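Local coordinates for lysosome-associated membrane glycoprotein 1 (Mus musculus, PDB 5GV0) that is a heavily glycosylated lysosomal membrane protein, crystallised here as its membrane-proximal luminal domain, and probably assembles with other LAMP molecules, at residues N13-L18 with F145-D150; S80-Q85 with L111-G116. All blocks are in the same frame, centred on the assembly; numbering follows the deposited sequence.

Contact 1: N13-L18 with F145-D150; sequences NGTCLL and FKVDSD. With NAG (2-acetamido-2-deoxy-beta-D-glucopyranose), chain F.
Cys-16 and Phe-145 bring the two backbones together, their CA atoms 4.5 Å apart, where the loop that leaves strand 140-144 draws alongside the start of strand 14-30. The strand opens with a classic beta bulge, Cys-16 and Leu-17 both facing Val-9 of strand 5-11, and its other edge receives the loop. One backbone hydrogen bond joins the segments: Phe-145 N donates to Cys-16 O over 2.8 Å, tilted 25° from the carbonyl plane. It prolongs the antiparallel pairing of strands 14-30 and 140-144 by a step beyond the bond of Leu-18 with Gln-143. Past this point no further backbone bond joins the two segments, and Val-147 carries the packing. It points toward the strand and rests its CB against Thr-15 O at 3.6 Å, while its CG1 branch, anti to the backbone N (chi1 176°), meets Leu-18 CD1 at 3.8 Å. The methyl CG2 of Thr-15 closes on both branches of Val-147, so the valine is met by two side chains of the strand. Leu-18 CD1 also lies against the backbone carbon of Asp-150. A disulfide ties Cys-16 to Cys-53, just after strand 48-52 of the antiparallel sheet, and Asn-13, at the start of the segment, carries an N-linked glycan on ND2. At the end of segment 145-150, Asp-150 OD1 lies 3.0 Å from Thr-15 OG1, a hydroxyl hydrogen-bonded to Thr-10 OG1, and a water bridges the same carboxylate oxygen to Thr-15 N.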
loop_
_atom_site.group_PDB
_atom_site.type_symbol
_atom_site.label_atom_id
_atom_site.label_comp_id
_atom_site.label_asym_id
_atom_site.label_seq_id
_atom_site.Cartn_x
_atom_site.Cartn_y
_atom_site.Cartn_z
ATOM N N ASN A 13 3.469 -21.322 0.511
ATOM C CA ASN A 13 2.121 -21.880 0.490
ATOM C C ASN A 13 1.300 -21.291 -0.641
ATOM O O ASN A 13 0.069 -21.216 -0.559
ATOM C CB ASN A 13 1.414 -21.637 1.824
ATOM C CG ASN A 13 2.147 -22.255 2.988
ATOM O OD1 ASN A 13 2.915 -23.204 2.822
ATOM N ND2 ASN A 13 1.910 -21.723 4.179
ATOM N N GLY A 14 1.984 -20.858 -1.691
ATOM C CA GLY A 14 1.317 -20.291 -2.842
ATOM C C GLY A 14 1.069 -18.803 -2.700
ATOM O O GLY A 14 1.771 -18.111 -1.965
ATOM N N THR A 15 0.061 -18.320 -3.411
ATOM C CA THR A 15 -0.243 -16.894 -3.451
ATOM C C THR A 15 -0.749 -16.388 -2.105
ATOM O O THR A 15 -1.668 -16.962 -1.524
ATOM C CB THR A 15 -1.279 -16.598 -4.537
ATOM O OG1 THR A 15 -0.745 -16.979 -5.808
ATOM C CG2 THR A 15 -1.615 -15.122 -4.580
ATOM N N CYS A 16 -0.135 -15.319 -1.601
ATOM C CA CYS A 16 -0.558 -14.739 -0.333
ATOM C C CYS A 16 -0.996 -13.285 -0.479
ATOM O O CYS A 16 -1.447 -12.681 0.484
ATOM C CB CYS A 16 0.558 -14.835 0.710
ATOM S SG CYS A 16 1.967 -13.744 0.411
ATOM N N LEU A 17 -0.850 -12.715 -1.671
ATOM C CA LEU A 17 -1.364 -11.375 -1.919
ATOM C C LEU A 17 -1.748 -11.238 -3.374
ATOM O O LEU A 17 -0.962 -11.586 -4.258
ATOM C CB LEU A 17 -0.334 -10.298 -1.558
ATOM C CG LEU A 17 -0.798 -8.838 -1.641
ATOM C CD1 LEU A 17 -1.682 -8.443 -0.460
ATOM C CD2 LEU A 17 0.412 -7.927 -1.721
ATOM N N LEU A 18 -2.966 -10.768 -3.609
ATOM C CA LEU A 18 -3.400 -10.327 -4.924
ATOM C C LEU A 18 -3.828 -8.891 -4.790
ATOM O O LEU A 18 -4.510 -8.536 -3.825
ATOM C CB LEU A 18 -4.562 -11.162 -5.447
ATOM C CG LEU A 18 -4.293 -12.619 -5.797
ATOM C CD1 LEU A 18 -5.598 -13.272 -6.181
ATOM C CD2 LEU A 18 -3.297 -12.709 -6.936
ATOM N N PHE A 145 -3.200 -13.024 2.628
ATOM C CA PHE A 145 -3.100 -14.263 3.402
ATOM C C PHE A 145 -3.793 -15.404 2.663
ATOM O O PHE A 145 -3.169 -16.045 1.825
ATOM C CB PHE A 145 -3.618 -14.065 4.836
ATOM C CG PHE A 145 -2.758 -13.118 5.642
ATOM C CD1 PHE A 145 -1.621 -13.583 6.285
ATOM C CD2 PHE A 145 -3.048 -11.762 5.699
ATOM C CE1 PHE A 145 -0.800 -12.720 6.991
ATOM C CE2 PHE A 145 -2.229 -10.889 6.402
ATOM C CZ PHE A 145 -1.101 -11.372 7.049
ATOM N N LYS A 146 -5.064 -15.653 2.937
ATOM C CA LYS A 146 -5.759 -16.752 2.275
ATOM C C LYS A 146 -6.190 -16.368 0.858
ATOM O O LYS A 146 -6.934 -15.408 0.663
ATOM C CB LYS A 146 -6.969 -17.180 3.097
ATOM C CG LYS A 146 -7.696 -18.404 2.566
ATOM C CD LYS A 146 -8.663 -18.923 3.621
ATOM C CE LYS A 146 -9.436 -20.131 3.123
ATOM N NZ LYS A 146 -10.273 -19.795 1.938
ATOM N N VAL A 147 -5.694 -17.112 -0.129
ATOM C CA VAL A 147 -6.138 -16.974 -1.509
ATOM C C VAL A 147 -6.477 -18.358 -2.070
ATOM O O VAL A 147 -5.665 -19.283 -1.999
ATOM C CB VAL A 147 -5.072 -16.300 -2.395
ATOM C CG1 VAL A 147 -5.531 -16.265 -3.851
ATOM C CG2 VAL A 147 -4.777 -14.891 -1.887
ATOM N N ASP A 148 -7.684 -18.490 -2.611
ATOM C CA ASP A 148 -8.168 -19.764 -3.129
ATOM C C ASP A 148 -8.182 -19.750 -4.649
ATOM O O ASP A 148 -8.651 -18.794 -5.261
ATOM C CB ASP A 148 -9.566 -20.058 -2.593
ATOM C CG ASP A 148 -9.606 -20.134 -1.086
ATOM O OD1 ASP A 148 -8.764 -20.846 -0.501
ATOM O OD2 ASP A 148 -10.470 -19.463 -0.481
ATOM N N SER A 149 -7.648 -20.809 -5.254
ATOM C CA SER A 149 -7.606 -20.942 -6.710
ATOM C C SER A 149 -7.007 -19.717 -7.414
ATOM O O SER A 149 -7.423 -19.337 -8.513
ATOM C CB SER A 149 -9.008 -21.228 -7.250
ATOM O OG SER A 149 -9.406 -22.557 -6.941
ATOM N N ASP A 150 -6.027 -19.099 -6.763
ATOM C CA ASP A 150 -5.239 -18.020 -7.362
ATOM C C ASP A 150 -6.074 -16.859 -7.923
ATOM O O ASP A 150 -5.712 -16.240 -8.926
ATOM C CB ASP A 150 -4.335 -18.597 -8.456
ATOM C CG ASP A 150 -3.265 -19.508 -7.894
ATOM O OD1 ASP A 150 -2.527 -19.098 -6.962
ATOM O OD2 ASP A 150 -3.164 -20.644 -8.375
HETATM C C1 NAG F . 2.542 -22.219 5.370
HETATM C C2 NAG F . 3.073 -21.049 6.209
HETATM C C3 NAG F . 3.667 -21.554 7.526
HETATM C C4 NAG F . 2.685 -22.468 8.246
HETATM C C5 NAG F . 2.244 -23.584 7.307
HETATM C C6 NAG F . 1.229 -24.519 7.921
HETATM C C7 NAG F . 3.790 -19.166 4.799
HETATM C C8 NAG F . 4.930 -18.542 4.056
HETATM N N2 NAG F . 4.066 -20.301 5.454
HETATM O O3 NAG F . 3.987 -20.444 8.359
HETATM O O4 NAG F . 3.292 -23.037 9.401
HETATM O O5 NAG F . 1.630 -23.000 6.150
HETATM O O6 NAG F . -0.067 -23.936 7.944
HETATM O O7 NAG F . 2.672 -18.666 4.812
HETATM O O HOH W 1 -1.534 -20.275 -4.960
#

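Contact 2: S80-Q85 with L111-G116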
loop_
_atom_site.group_PDB
_atom_site.type_symbol
_atom_site.label_atom_id
_atom_site.label_comp_id
_atom_site.label_asym_id
_atom_site.label_seq_id
_atom_site.Cartn_x
_atom_site.Cartn_y
_atom_site.Cartn_z
ATOM N N SER A 80 -10.440 -13.488 11.856
ATOM C CA SER A 80 -10.328 -13.790 10.430
ATOM C C SER A 80 -10.572 -12.535 9.591
ATOM O O SER A 80 -11.386 -12.536 8.667
ATOM C CB SER A 80 -11.301 -14.896 10.007
ATOM O OG SER A 80 -10.961 -16.150 10.584
ATOM N N LEU A 81 -9.880 -11.458 9.947
ATOM C CA LEU A 81 -9.873 -10.230 9.163
ATOM C C LEU A 81 -8.443 -9.920 8.788
ATOM O O LEU A 81 -7.542 -10.126 9.604
ATOM C CB LEU A 81 -10.453 -9.054 9.946
ATOM C CG LEU A 81 -11.924 -9.085 10.342
ATOM C CD1 LEU A 81 -12.219 -7.958 11.310
ATOM C CD2 LEU A 81 -12.806 -8.969 9.110
ATOM N N PHE A 82 -8.229 -9.434 7.567
ATOM C CA PHE A 82 -6.919 -8.906 7.194
ATOM C C PHE A 82 -7.034 -7.414 6.925
ATOM O O PHE A 82 -8.128 -6.894 6.710
ATOM C CB PHE A 82 -6.332 -9.631 5.969
ATOM C CG PHE A 82 -7.082 -9.389 4.682
ATOM C CD1 PHE A 82 -6.805 -8.283 3.885
ATOM C CD2 PHE A 82 -8.052 -10.285 4.260
ATOM C CE1 PHE A 82 -7.500 -8.071 2.703
ATOM C CE2 PHE A 82 -8.746 -10.072 3.077
ATOM C CZ PHE A 82 -8.467 -8.974 2.302
ATOM N N PHE A 83 -5.894 -6.735 6.924
ATOM C CA PHE A 83 -5.872 -5.292 6.774
ATOM C C PHE A 83 -4.460 -4.812 6.507
ATOM O O PHE A 83 -3.486 -5.494 6.833
ATOM C CB PHE A 83 -6.435 -4.595 8.036
ATOM C CG PHE A 83 -5.875 -5.122 9.324
ATOM C CD1 PHE A 83 -4.720 -4.585 9.871
ATOM C CD2 PHE A 83 -6.507 -6.157 9.991
ATOM C CE1 PHE A 83 -4.204 -5.076 11.056
ATOM C CE2 PHE A 83 -5.995 -6.652 11.177
ATOM C CZ PHE A 83 -4.845 -6.107 11.710
ATOM N N LEU A 84 -4.365 -3.643 5.886
ATOM C CA LEU A 84 -3.105 -2.917 5.798
ATOM C C LEU A 84 -2.768 -2.426 7.195
ATOM O O LEU A 84 -3.549 -1.666 7.788
ATOM C CB LEU A 84 -3.222 -1.750 4.826
ATOM C CG LEU A 84 -1.970 -0.880 4.685
ATOM C CD1 LEU A 84 -0.891 -1.624 3.906
ATOM C CD2 LEU A 84 -2.307 0.436 4.017
ATOM N N GLN A 85 -1.637 -2.876 7.737
ATOM C CA GLN A 85 -1.261 -2.486 9.090
ATOM C C GLN A 85 -0.036 -1.576 9.114
ATOM O O GLN A 85 0.236 -0.928 10.119
ATOM C CB GLN A 85 -1.024 -3.730 9.962
ATOM C CG GLN A 85 0.163 -4.574 9.594
ATOM C CD GLN A 85 0.325 -5.761 10.524
ATOM O OE1 GLN A 85 -0.367 -5.874 11.545
ATOM N NE2 GLN A 85 1.232 -6.666 10.166
ATOM N N LEU A 111 -8.072 -0.901 4.463
ATOM C CA LEU A 111 -8.281 -1.946 3.461
ATOM C C LEU A 111 -8.682 -3.264 4.134
ATOM O O LEU A 111 -8.250 -4.344 3.735
ATOM C CB LEU A 111 -7.015 -2.130 2.608
ATOM C CG LEU A 111 -6.280 -0.873 2.128
ATOM C CD1 LEU A 111 -5.111 -1.250 1.208
ATOM C CD2 LEU A 111 -7.230 0.099 1.429
ATOM N N GLN A 112 -9.518 -3.165 5.160
ATOM C CA GLN A 112 -9.864 -4.324 5.966
ATOM C C GLN A 112 -10.982 -5.151 5.346
ATOM O O GLN A 112 -12.009 -4.617 4.926
ATOM C CB GLN A 112 -10.267 -3.884 7.371
ATOM C CG GLN A 112 -10.589 -5.047 8.308
ATOM C CD GLN A 112 -10.763 -4.612 9.751
ATOM O OE1 GLN A 112 -9.856 -4.764 10.569
ATOM N NE2 GLN A 112 -11.935 -4.079 10.073
ATOM N N ALA A 113 -10.779 -6.463 5.310
ATOM C CA ALA A 113 -11.800 -7.372 4.821
ATOM C C ALA A 113 -11.668 -8.738 5.468
ATOM O O ALA A 113 -10.633 -9.085 6.040
ATOM C CB ALA A 113 -11.722 -7.502 3.299
ATOM N N THR A 114 -12.744 -9.506 5.371
ATOM C CA THR A 114 -12.777 -10.880 5.822
ATOM C C THR A 114 -11.763 -11.748 5.089
ATOM O O THR A 114 -11.670 -11.714 3.864
ATOM C CB THR A 114 -14.169 -11.465 5.613
ATOM O OG1 THR A 114 -15.144 -10.605 6.229
ATOM C CG2 THR A 114 -14.262 -12.873 6.181
ATOM N N VAL A 115 -11.009 -12.545 5.839
ATOM C CA VAL A 115 -10.076 -13.490 5.244
ATOM C C VAL A 115 -10.819 -14.433 4.295
ATOM O O VAL A 115 -11.832 -15.038 4.672
ATOM C CB VAL A 115 -9.338 -14.289 6.341
ATOM C CG1 VAL A 115 -8.561 -15.424 5.739
ATOM C CG2 VAL A 115 -8.423 -13.358 7.124
ATOM N N GLY A 116 -10.336 -14.533 3.059
ATOM C CA GLY A 116 -11.005 -15.324 2.042
ATOM C C GLY A 116 -11.892 -14.518 1.108
ATOM O O GLY A 116 -12.328 -15.014 0.064
#
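Phe-82 and Ala-113 form a hydrogen-bonded pair of an antiparallel beta ladder, in which the short strand 112-114 runs along the start of strand 81-92 at the edge of a six-stranded sheet. Both side chains lie on the same face, and ring atom CZ of Phe-82 meets Ala-113 CB at 3.7 Å. CG sits between the backbone N and the carbonyl carbon (chi1 67°); the ring lies with Ala-113 O over one face, while Val-115 CA approaches the edge, in plane. Met-75 also touches the Phe-82 side chain. Phe-83 and Gln-112 lie side by side, pointing the same way from the sheet, with ring and amide planes 73° apart; Gln-112 OE1 is 3.7 Å from CD2 of Phe-83, a ring that makes a cation-pi contact with Lys-109. Leu-81 crosses the glutamine obliquely, its CD1 near the amide carbon CD. Beyond the bridged pairs, Leu-84 CB touches Leu-111 CD1, whereas at the opposite end Val-115 sets CG2 against the backbone of Ser-80. There Val-115 N donates to Ser-80 O in a nearly straight bond of 2.9 Å (173° at the hydrogen), reaching the oxygen from above the carbonyl plane.

How the contacts relate
From the N terminus, the chain lays down strand 5-11 and turns into strand 14-30, whose opening residues meet their partner only after strand 140-144; contact 1 thus closes a loop of 126 intervening residues. Contact 2 is nested within it, closing a much shorter excursion between strands 81-92 and 112-114, with strand 100-105 on the way. Contact 1 joins strand 14-30 of the mixed sheet to a loop, contact 2 two strands of the antiparallel sheet. Their centres are about 13 Å apart, yet they touch: Phe-145 CD2 packs on Phe-82 CB at 3.9 Å and Lys-146 CB on Val-115 CG1 at 3.5 Å, so the loop of contact 1 packs on both segments of contact 2.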